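Local structure of kinetochore protein Mis16 (Schizosaccharomyces japonicus, 4XYH) at residues D133-R138 / T182-G187; I146-G151 / F186-N191; G156-L161 / A176-H181. The protein probably acts as a WD-repeat histone chaperone, recognising histone H4 and the CENP-A-specific chaperone Scm3 during centromere assembly. All coordinates share one frame; numbering follows the deposited sequence.

Contact 1: residues D133-R138 / T182-G187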
loop_
_atom_site.group_PDB
_atom_site.type_symbol
_atom_site.label_atom_id
_atom_site.label_comp_id
_atom_site.label_asym_id
_atom_site.label_seq_id
_atom_site.Cartn_x
_atom_site.Cartn_y
_atom_site.Cartn_z
ATOM N N ASP A 133 4.795 -7.097 -14.777
ATOM C CA ASP A 133 4.799 -5.915 -13.924
ATOM C C ASP A 133 4.838 -6.329 -12.459
ATOM O O ASP A 133 4.213 -7.317 -12.066
ATOM C CB ASP A 133 3.558 -5.057 -14.172
ATOM C CG ASP A 133 3.453 -4.545 -15.610
ATOM O OD1 ASP A 133 4.493 -4.360 -16.268
ATOM O OD2 ASP A 133 2.310 -4.307 -16.078
ATOM N N VAL A 134 5.573 -5.590 -11.641
ATOM C CA VAL A 134 5.488 -5.849 -10.219
ATOM C C VAL A 134 4.240 -5.126 -9.691
ATOM O O VAL A 134 4.294 -3.945 -9.363
ATOM C CB VAL A 134 6.753 -5.398 -9.475
ATOM C CG1 VAL A 134 6.655 -5.773 -8.021
ATOM C CG2 VAL A 134 7.992 -6.038 -10.098
ATOM N N ASN A 135 3.108 -5.827 -9.650
ATOM C CA ASN A 135 1.869 -5.197 -9.185
ATOM C C ASN A 135 1.957 -4.791 -7.713
ATOM O O ASN A 135 1.535 -3.708 -7.339
ATOM C CB ASN A 135 0.680 -6.123 -9.399
ATOM C CG ASN A 135 0.133 -6.056 -10.816
ATOM O OD1 ASN A 135 0.676 -5.361 -11.688
ATOM N ND2 ASN A 135 -0.967 -6.767 -11.048
ATOM N N LYS A 136 2.538 -5.658 -6.889
ATOM C CA LYS A 136 2.733 -5.350 -5.481
ATOM C C LYS A 136 3.905 -6.156 -4.954
ATOM O O LYS A 136 4.136 -7.274 -5.404
ATOM C CB LYS A 136 1.467 -5.643 -4.652
ATOM C CG LYS A 136 1.586 -5.154 -3.192
ATOM C CD LYS A 136 0.251 -5.039 -2.475
ATOM C CE LYS A 136 -0.510 -3.785 -2.912
ATOM N NZ LYS A 136 -1.896 -3.789 -2.367
ATOM N N ALA A 137 4.656 -5.571 -4.022
ATOM C CA ALA A 137 5.801 -6.243 -3.412
ATOM C C ALA A 137 5.841 -5.967 -1.912
ATOM O O ALA A 137 5.896 -4.810 -1.482
ATOM C CB ALA A 137 7.093 -5.800 -4.078
ATOM N N ARG A 138 5.831 -7.032 -1.115
ATOM C CA ARG A 138 5.839 -6.907 0.343
ATOM C C ARG A 138 6.871 -7.843 1.001
ATOM O O ARG A 138 6.947 -9.026 0.648
ATOM C CB ARG A 138 4.437 -7.208 0.885
ATOM C CG ARG A 138 3.350 -6.214 0.430
ATOM C CD ARG A 138 3.574 -4.830 1.059
ATOM N NE ARG A 138 2.563 -3.835 0.704
ATOM C CZ ARG A 138 2.717 -2.910 -0.244
ATOM N NH1 ARG A 138 3.836 -2.864 -0.959
ATOM N NH2 ARG A 138 1.748 -2.025 -0.481
ATOM N N THR A 182 -5.598 -16.824 -11.912
ATOM C CA THR A 182 -5.714 -16.823 -13.374
ATOM C C THR A 182 -5.790 -15.414 -13.985
ATOM O O THR A 182 -5.723 -15.260 -15.205
ATOM C CB THR A 182 -6.944 -17.635 -13.820
ATOM O OG1 THR A 182 -8.093 -17.208 -13.073
ATOM C CG2 THR A 182 -6.713 -19.122 -13.553
ATOM N N SER A 183 -5.905 -14.395 -13.135
ATOM C CA SER A 183 -5.806 -12.994 -13.564
ATOM C C SER A 183 -4.889 -12.205 -12.641
ATOM O O SER A 183 -4.786 -12.515 -11.468
ATOM C CB SER A 183 -7.181 -12.318 -13.581
ATOM O OG SER A 183 -7.995 -12.822 -14.616
ATOM N N GLU A 184 -4.270 -11.155 -13.160
ATOM C CA GLU A 184 -3.428 -10.294 -12.339
ATOM C C GLU A 184 -4.221 -9.623 -11.229
ATOM O O GLU A 184 -5.452 -9.550 -11.295
ATOM C CB GLU A 184 -2.740 -9.257 -13.218
ATOM C CG GLU A 184 -1.725 -9.936 -14.116
ATOM C CD GLU A 184 -1.027 -9.015 -15.094
ATOM O OE1 GLU A 184 -1.396 -7.813 -15.180
ATOM O OE2 GLU A 184 -0.097 -9.518 -15.777
ATOM N N GLY A 185 -3.518 -9.153 -10.202
ATOM C CA GLY A 185 -4.169 -8.532 -9.067
ATOM C C GLY A 185 -3.218 -7.740 -8.196
ATOM O O GLY A 185 -2.015 -7.656 -8.489
ATOM N N PHE A 186 -3.758 -7.161 -7.122
ATOM C CA PHE A 186 -3.014 -6.237 -6.285
ATOM C C PHE A 186 -3.162 -6.549 -4.803
ATOM O O PHE A 186 -2.606 -5.846 -3.966
ATOM C CB PHE A 186 -3.467 -4.798 -6.546
ATOM C CG PHE A 186 -3.102 -4.288 -7.905
ATOM C CD1 PHE A 186 -3.936 -4.513 -8.991
ATOM C CD2 PHE A 186 -1.919 -3.574 -8.097
ATOM C CE1 PHE A 186 -3.591 -4.033 -10.264
ATOM C CE2 PHE A 186 -1.568 -3.092 -9.348
ATOM C CZ PHE A 186 -2.405 -3.330 -10.441
ATOM N N GLY A 187 -3.925 -7.586 -4.473
ATOM C CA GLY A 187 -4.133 -7.951 -3.087
ATOM C C GLY A 187 -3.061 -8.908 -2.600
ATOM O O GLY A 187 -2.933 -10.028 -3.110
HETATM O O HOH W 1 2.231 -7.860 -16.264
HETATM O O HOH W 2 -0.089 -5.603 -16.751
#
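Glu184 CB packs 3.7 Å from Asn135 ND2 where two neighbouring blades of a WD40 beta-propeller meet, the loop 182-187 leading from strand 176-178, the fourth of one blade, to the first strand of the next. One water accepts from the backbone N of Asp133 and donates to Glu184 OE2, which also takes the backbone N of Asn153; a second water lies near both carboxylates. The two acids thus sit close without touching, Asp133 OD2 and Glu184 OE1 being 5.2 Å apart, and water between them probably eases the repulsion of like charges. Next along the loop, the carbonyl O of Gly185 receives Asn135 ND2 at 2.9 Å. The bond lies close to the Asn135 amide plane, yet its donor stands 41° out of the carbonyl plane, above it. Phe186 then lays its ring against the same amide: the two planes are 8° apart, with Asn135 ND2 3.8 Å above the ring plane and displaced toward the rim. A CH-pi contact continues this stack, Asn135 CB standing over the same face. One amide therefore serves as both hydrogen-bond donor and stacking plate. Beyond the ring, the backbone of Phe186 is gripped by Lys136, whose chain starts with CG anti to the backbone N and bends at chi3 (-77°), bringing NZ to 2.7 Å from Phe186 O, nearly along the C=O axis.

Contact 2: residues I146-G151 / F186-N191; sequences IIATLG and FGLGWN
Trp190 reaches out from the innermost strand of one propeller blade, 187-190, and sets its six-membered ring against Ala148 and Ile146 of the preceding blade. The interface illustrates how blades of a WD40 beta-propeller join: strands 146-150 and 187-190 run nearly antiparallel, at 166°, but their axes come no closer than 7.8 Å, so apolar side chains rather than backbone hydrogen bonds fill the gap. The indole turns an edge to the opposing backbone, with Ala148 N in its plane, while the methyl CB of Ala148 approaches obliquely, 3.4 Å from Trp190 CZ2. Farther along the ring, Ile146 crosses it at about a right angle and touches CH2 with its CG2 branch at 3.9 Å. The indole N-H is satisfied, NE1 donating to the carbonyl O of Arg138 on the adjoining strand. Leu188 comes next, its CG anti to the backbone N (chi1 172°), and its two methyls divide the work: CD1 faces Ala148 CB, whereas CD2 rests on the carbonyl O of Ala148 at 3.6 Å. Leu198, on the strand beside 187-190, packs against Ala148, Leu188 and Trp190 together. At the other end Leu150 points back across the gap, and its CD1 methyl meets Leu188 CB at 4.2 Å while lying 3.2 Å from the carbonyl O of Gly187.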
loop_
_atom_site.group_PDB
_atom_site.type_symbol
_atom_site.label_atom_id
_atom_site.label_comp_id
_atom_site.label_asym_id
_atom_site.label_seq_id
_atom_site.Cartn_x
_atom_site.Cartn_y
_atom_site.Cartn_z
ATOM N N ILE A 146 12.980 -11.993 2.856
ATOM C CA ILE A 146 12.010 -12.753 2.077
ATOM C C ILE A 146 10.945 -11.800 1.492
ATOM O O ILE A 146 10.214 -11.143 2.238
ATOM C CB ILE A 146 11.333 -13.862 2.946
ATOM C CG1 ILE A 146 12.398 -14.791 3.559
ATOM C CG2 ILE A 146 10.299 -14.623 2.154
ATOM C CD1 ILE A 146 13.234 -15.546 2.534
ATOM N N ILE A 147 10.882 -11.703 0.162
ATOM C CA ILE A 147 9.929 -10.801 -0.507
ATOM C C ILE A 147 8.874 -11.619 -1.257
ATOM O O ILE A 147 9.209 -12.595 -1.951
ATOM C CB ILE A 147 10.611 -9.853 -1.531
ATOM C CG1 ILE A 147 11.885 -9.211 -0.968
ATOM C CG2 ILE A 147 9.604 -8.793 -2.066
ATOM C CD1 ILE A 147 11.651 -8.321 0.216
ATOM N N ALA A 148 7.604 -11.246 -1.100
ATOM C CA ALA A 148 6.546 -11.799 -1.942
ATOM C C ALA A 148 6.103 -10.735 -2.937
ATOM O O ALA A 148 6.081 -9.554 -2.599
ATOM C CB ALA A 148 5.370 -12.274 -1.105
ATOM N N THR A 149 5.763 -11.137 -4.159
ATOM C CA THR A 149 5.207 -10.192 -5.135
ATOM C C THR A 149 4.041 -10.808 -5.867
ATOM O O THR A 149 3.857 -12.015 -5.816
ATOM C CB THR A 149 6.228 -9.736 -6.223
ATOM O OG1 THR A 149 6.385 -10.768 -7.206
ATOM C CG2 THR A 149 7.579 -9.368 -5.637
ATOM N N LEU A 150 3.263 -9.970 -6.556
ATOM C CA LEU A 150 2.248 -10.421 -7.514
ATOM C C LEU A 150 2.646 -9.985 -8.919
ATOM O O LEU A 150 2.880 -8.791 -9.162
ATOM C CB LEU A 150 0.882 -9.839 -7.181
ATOM C CG LEU A 150 -0.006 -10.574 -6.188
ATOM C CD1 LEU A 150 -1.249 -9.708 -5.861
ATOM C CD2 LEU A 150 -0.397 -11.956 -6.729
ATOM N N GLY A 151 2.707 -10.928 -9.850
ATOM C CA GLY A 151 3.211 -10.617 -11.168
ATOM C C GLY A 151 2.382 -11.151 -12.318
ATOM O O GLY A 151 1.151 -11.135 -12.258
ATOM N N PHE A 186 -3.758 -7.161 -7.122
ATOM C CA PHE A 186 -3.014 -6.237 -6.285
ATOM C C PHE A 186 -3.162 -6.549 -4.803
ATOM O O PHE A 186 -2.606 -5.846 -3.966
ATOM C CB PHE A 186 -3.467 -4.798 -6.546
ATOM C CG PHE A 186 -3.102 -4.288 -7.905
ATOM C CD1 PHE A 186 -3.936 -4.513 -8.991
ATOM C CD2 PHE A 186 -1.919 -3.574 -8.097
ATOM C CE1 PHE A 186 -3.591 -4.033 -10.264
ATOM C CE2 PHE A 186 -1.568 -3.092 -9.348
ATOM C CZ PHE A 186 -2.405 -3.330 -10.441
ATOM N N GLY A 187 -3.925 -7.586 -4.473
ATOM C CA GLY A 187 -4.133 -7.951 -3.087
ATOM C C GLY A 187 -3.061 -8.908 -2.600
ATOM O O GLY A 187 -2.933 -10.028 -3.110
ATOM N N LEU A 188 -2.307 -8.477 -1.598
ATOM C CA LEU A 188 -1.175 -9.251 -1.088
ATOM C C LEU A 188 -0.848 -8.854 0.347
ATOM O O LEU A 188 -0.744 -7.674 0.654
ATOM C CB LEU A 188 0.060 -9.040 -1.969
ATOM C CG LEU A 188 1.394 -9.624 -1.475
ATOM C CD1 LEU A 188 1.341 -11.125 -1.471
ATOM C CD2 LEU A 188 2.538 -9.161 -2.373
ATOM N N GLY A 189 -0.673 -9.828 1.230
ATOM C CA GLY A 189 -0.331 -9.505 2.596
ATOM C C GLY A 189 0.180 -10.704 3.371
ATOM O O GLY A 189 -0.376 -11.810 3.256
ATOM N N TRP A 190 1.236 -10.482 4.151
ATOM C CA TRP A 190 1.781 -11.510 5.024
ATOM C C TRP A 190 1.029 -11.621 6.348
ATOM O O TRP A 190 0.419 -10.652 6.832
ATOM C CB TRP A 190 3.235 -11.229 5.337
ATOM C CG TRP A 190 4.157 -11.350 4.189
ATOM C CD1 TRP A 190 4.595 -10.347 3.370
ATOM C CD2 TRP A 190 4.812 -12.545 3.752
ATOM N NE1 TRP A 190 5.487 -10.854 2.450
ATOM C CE2 TRP A 190 5.627 -12.202 2.659
ATOM C CE3 TRP A 190 4.796 -13.873 4.187
ATOM C CZ2 TRP A 190 6.412 -13.143 1.990
ATOM C CZ3 TRP A 190 5.576 -14.807 3.515
ATOM C CH2 TRP A 190 6.370 -14.435 2.432
ATOM N N ASN A 191 1.079 -12.820 6.915
ATOM C CA ASN A 191 0.600 -13.088 8.257
ATOM C C ASN A 191 1.649 -12.620 9.276
ATOM O O ASN A 191 2.835 -12.958 9.153
ATOM C CB ASN A 191 0.306 -14.584 8.396
ATOM C CG ASN A 191 -0.531 -14.914 9.632
ATOM O OD1 ASN A 191 -0.184 -14.547 10.760
ATOM N ND2 ASN A 191 -1.645 -15.610 9.416
#

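Contact 3: residues G156-L161 / A176-H181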
loop_
_atom_site.group_PDB
_atom_site.type_symbol
_atom_site.label_atom_id
_atom_site.label_comp_id
_atom_site.label_asym_id
_atom_site.label_seq_id
_atom_site.Cartn_x
_atom_site.Cartn_y
_atom_site.Cartn_z
ATOM N N GLY A 156 1.954 -15.529 -7.963
ATOM C CA GLY A 156 2.726 -14.924 -6.885
ATOM C C GLY A 156 4.182 -15.320 -7.057
ATOM O O GLY A 156 4.464 -16.327 -7.707
ATOM N N TYR A 157 5.110 -14.543 -6.497
ATOM C CA TYR A 157 6.523 -14.927 -6.515
ATOM C C TYR A 157 7.194 -14.711 -5.161
ATOM O O TYR A 157 6.824 -13.817 -4.392
ATOM C CB TYR A 157 7.292 -14.160 -7.599
ATOM C CG TYR A 157 6.800 -14.450 -9.007
ATOM C CD1 TYR A 157 7.219 -15.588 -9.688
ATOM C CD2 TYR A 157 5.905 -13.596 -9.645
ATOM C CE1 TYR A 157 6.777 -15.863 -10.968
ATOM C CE2 TYR A 157 5.443 -13.867 -10.939
ATOM C CZ TYR A 157 5.888 -15.000 -11.585
ATOM O OH TYR A 157 5.446 -15.281 -12.844
ATOM N N ILE A 158 8.184 -15.543 -4.871
ATOM C CA ILE A 158 8.979 -15.374 -3.671
ATOM C C ILE A 158 10.448 -15.174 -4.018
ATOM O O ILE A 158 10.998 -15.881 -4.871
ATOM C CB ILE A 158 8.841 -16.568 -2.741
ATOM C CG1 ILE A 158 7.354 -16.823 -2.446
ATOM C CG2 ILE A 158 9.627 -16.308 -1.471
ATOM C CD1 ILE A 158 6.681 -15.758 -1.564
ATOM N N PHE A 159 11.068 -14.204 -3.357
ATOM C CA PHE A 159 12.483 -13.898 -3.539
ATOM C C PHE A 159 13.172 -13.970 -2.187
ATOM O O PHE A 159 12.636 -13.471 -1.201
ATOM C CB PHE A 159 12.680 -12.501 -4.137
ATOM C CG PHE A 159 12.034 -12.301 -5.484
ATOM C CD1 PHE A 159 10.660 -12.096 -5.592
ATOM C CD2 PHE A 159 12.803 -12.276 -6.648
ATOM C CE1 PHE A 159 10.069 -11.886 -6.833
ATOM C CE2 PHE A 159 12.213 -12.069 -7.887
ATOM C CZ PHE A 159 10.842 -11.868 -7.975
ATOM N N ASP A 160 14.346 -14.596 -2.127
ATOM C CA ASP A 160 15.151 -14.596 -0.903
ATOM C C ASP A 160 16.417 -13.751 -1.116
ATOM O O ASP A 160 17.357 -14.220 -1.759
ATOM C CB ASP A 160 15.512 -16.038 -0.516
ATOM C CG ASP A 160 16.284 -16.127 0.794
ATOM O OD1 ASP A 160 16.683 -15.086 1.373
ATOM O OD2 ASP A 160 16.494 -17.262 1.257
ATOM N N LEU A 161 16.432 -12.520 -0.596
ATOM C CA LEU A 161 17.504 -11.567 -0.904
ATOM C C LEU A 161 18.854 -12.032 -0.355
ATOM O O LEU A 161 19.917 -11.627 -0.826
ATOM C CB LEU A 161 17.168 -10.171 -0.365
ATOM C CG LEU A 161 15.899 -9.509 -0.943
ATOM C CD1 LEU A 161 15.704 -8.044 -0.497
ATOM C CD2 LEU A 161 15.871 -9.628 -2.442
ATOM N N ALA A 176 10.555 -19.001 -5.793
ATOM C CA ALA A 176 9.317 -19.791 -5.789
ATOM C C ALA A 176 8.254 -19.069 -6.593
ATOM O O ALA A 176 8.266 -17.848 -6.693
ATOM C CB ALA A 176 8.816 -20.047 -4.377
ATOM N N CYS A 177 7.341 -19.835 -7.176
ATOM C CA CYS A 177 6.201 -19.284 -7.884
ATOM C C CYS A 177 4.914 -19.807 -7.266
ATOM O O CYS A 177 4.735 -21.018 -7.164
ATOM C CB CYS A 177 6.257 -19.643 -9.365
ATOM S SG CYS A 177 4.828 -19.037 -10.271
ATOM N N LEU A 178 4.040 -18.896 -6.833
ATOM C CA LEU A 178 2.745 -19.271 -6.260
ATOM C C LEU A 178 1.716 -19.399 -7.375
ATOM O O LEU A 178 1.296 -18.389 -7.946
ATOM C CB LEU A 178 2.284 -18.238 -5.245
ATOM C CG LEU A 178 3.398 -17.763 -4.308
ATOM C CD1 LEU A 178 2.893 -16.608 -3.480
ATOM C CD2 LEU A 178 3.871 -18.890 -3.404
ATOM N N ARG A 179 1.307 -20.629 -7.686
ATOM C CA ARG A 179 0.550 -20.868 -8.921
ATOM C C ARG A 179 -0.900 -21.253 -8.772
ATOM O O ARG A 179 -1.225 -22.421 -8.994
ATOM C CB ARG A 179 1.196 -21.981 -9.751
ATOM C CG ARG A 179 2.668 -21.969 -9.765
ATOM C CD ARG A 179 3.190 -22.692 -10.978
ATOM N NE ARG A 179 3.103 -21.840 -12.152
ATOM C CZ ARG A 179 4.130 -21.408 -12.878
ATOM N NH1 ARG A 179 5.380 -21.757 -12.598
ATOM N NH2 ARG A 179 3.880 -20.627 -13.910
ATOM N N HIS A 180 -1.773 -20.303 -8.471
ATOM C CA HIS A 180 -3.203 -20.576 -8.599
ATOM C C HIS A 180 -4.002 -19.564 -9.418
ATOM O O HIS A 180 -4.856 -19.920 -10.218
ATOM C CB HIS A 180 -3.860 -20.670 -7.227
ATOM C CG HIS A 180 -5.138 -21.451 -7.238
ATOM N ND1 HIS A 180 -6.375 -20.855 -7.350
ATOM C CD2 HIS A 180 -5.368 -22.787 -7.138
ATOM C CE1 HIS A 180 -7.316 -21.786 -7.330
ATOM N NE2 HIS A 180 -6.731 -22.964 -7.198
ATOM N N HIS A 181 -3.778 -18.291 -9.144
ATOM C CA HIS A 181 -4.547 -17.220 -9.757
ATOM C C HIS A 181 -4.498 -17.253 -11.279
ATOM O O HIS A 181 -3.475 -17.635 -11.855
ATOM C CB HIS A 181 -4.051 -15.860 -9.231
ATOM C CG HIS A 181 -4.432 -15.597 -7.809
ATOM N ND1 HIS A 181 -5.746 -15.465 -7.402
ATOM C CD2 HIS A 181 -3.673 -15.431 -6.698
ATOM C CE1 HIS A 181 -5.776 -15.240 -6.099
ATOM N NE2 HIS A 181 -4.531 -15.214 -5.647
#
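Leu178 folds over the backbone of Gly156, its CD1 lying 3.8 Å from Gly156 CA. Its CG is likewise 3.8 Å from Gly156 C, so the isobutyl group covers the glycine backbone. The other branch, CD2, extends along the same face to CG1 of Ile158, which the leucine crosses obliquely, and Ala176 completes the apolar patch by setting its CB 3.8 Å from Ile158 CB. Trp210 of the next blade touches Leu178, while Ala148 of the neighbouring strand touches Ile158.

Tyr157 and Cys177 occupy the opposite face as a non-hydrogen-bonded pair. With its SG anti to the backbone N (chi1 178°), the cysteine brings sulfur to 3.8 Å from Tyr157 CE1, an oblique sulfur-aromatic contact 42° off the ring normal. On its other flank the sulfur rests over the centre of the Arg179 guanidinium, 3.5 Å above its plane, and that arginine is itself tied to Asp224 by a salt bridge. The phenol hydroxyl of Tyr157 bonds to Glu131 and Asn155.

The backbones unite through two hydrogen-bonded pairs. Gly156 and Leu178 exchange both of their bonds, but the two differ: Gly156 N meets a lone pair of Leu178 O in the carbonyl plane, whereas Leu178 N stands 52° out of the carbonyl plane of Gly156. Ile158 and Ala176 form the second pair, in which Ile158 N to Ala176 O, at 2.9 Å, is shorter than the return bond from Ala176 N to Ile158 O, at 3.3 Å. A WD40 blade is a four-stranded antiparallel sheet, and 156-160 and 176-178 are the third and fourth strands of this one, counted outward from 136-140.

The three contacts illustrate two ways of building a propeller: contact 3 pairs strands within one blade, whereas contacts 1 and 2 join that blade to the next. Contacts 1 and 2 lie with centres about 8 Å apart and share Phe186 and Gly187; they are stitched together at Arg138 O, an acceptor common to both blades that lies 2.9 Å from Ala148 N. Contact 2 passes to contact 3, about 9 Å away between centres, through neighbouring strands, with Ile147 O 2.8 Å from Phe159 N. Contacts 1 and 3 are about 11 Å apart and adjoin in sequence at His181 and Thr182, where the chain leaves one blade for the next.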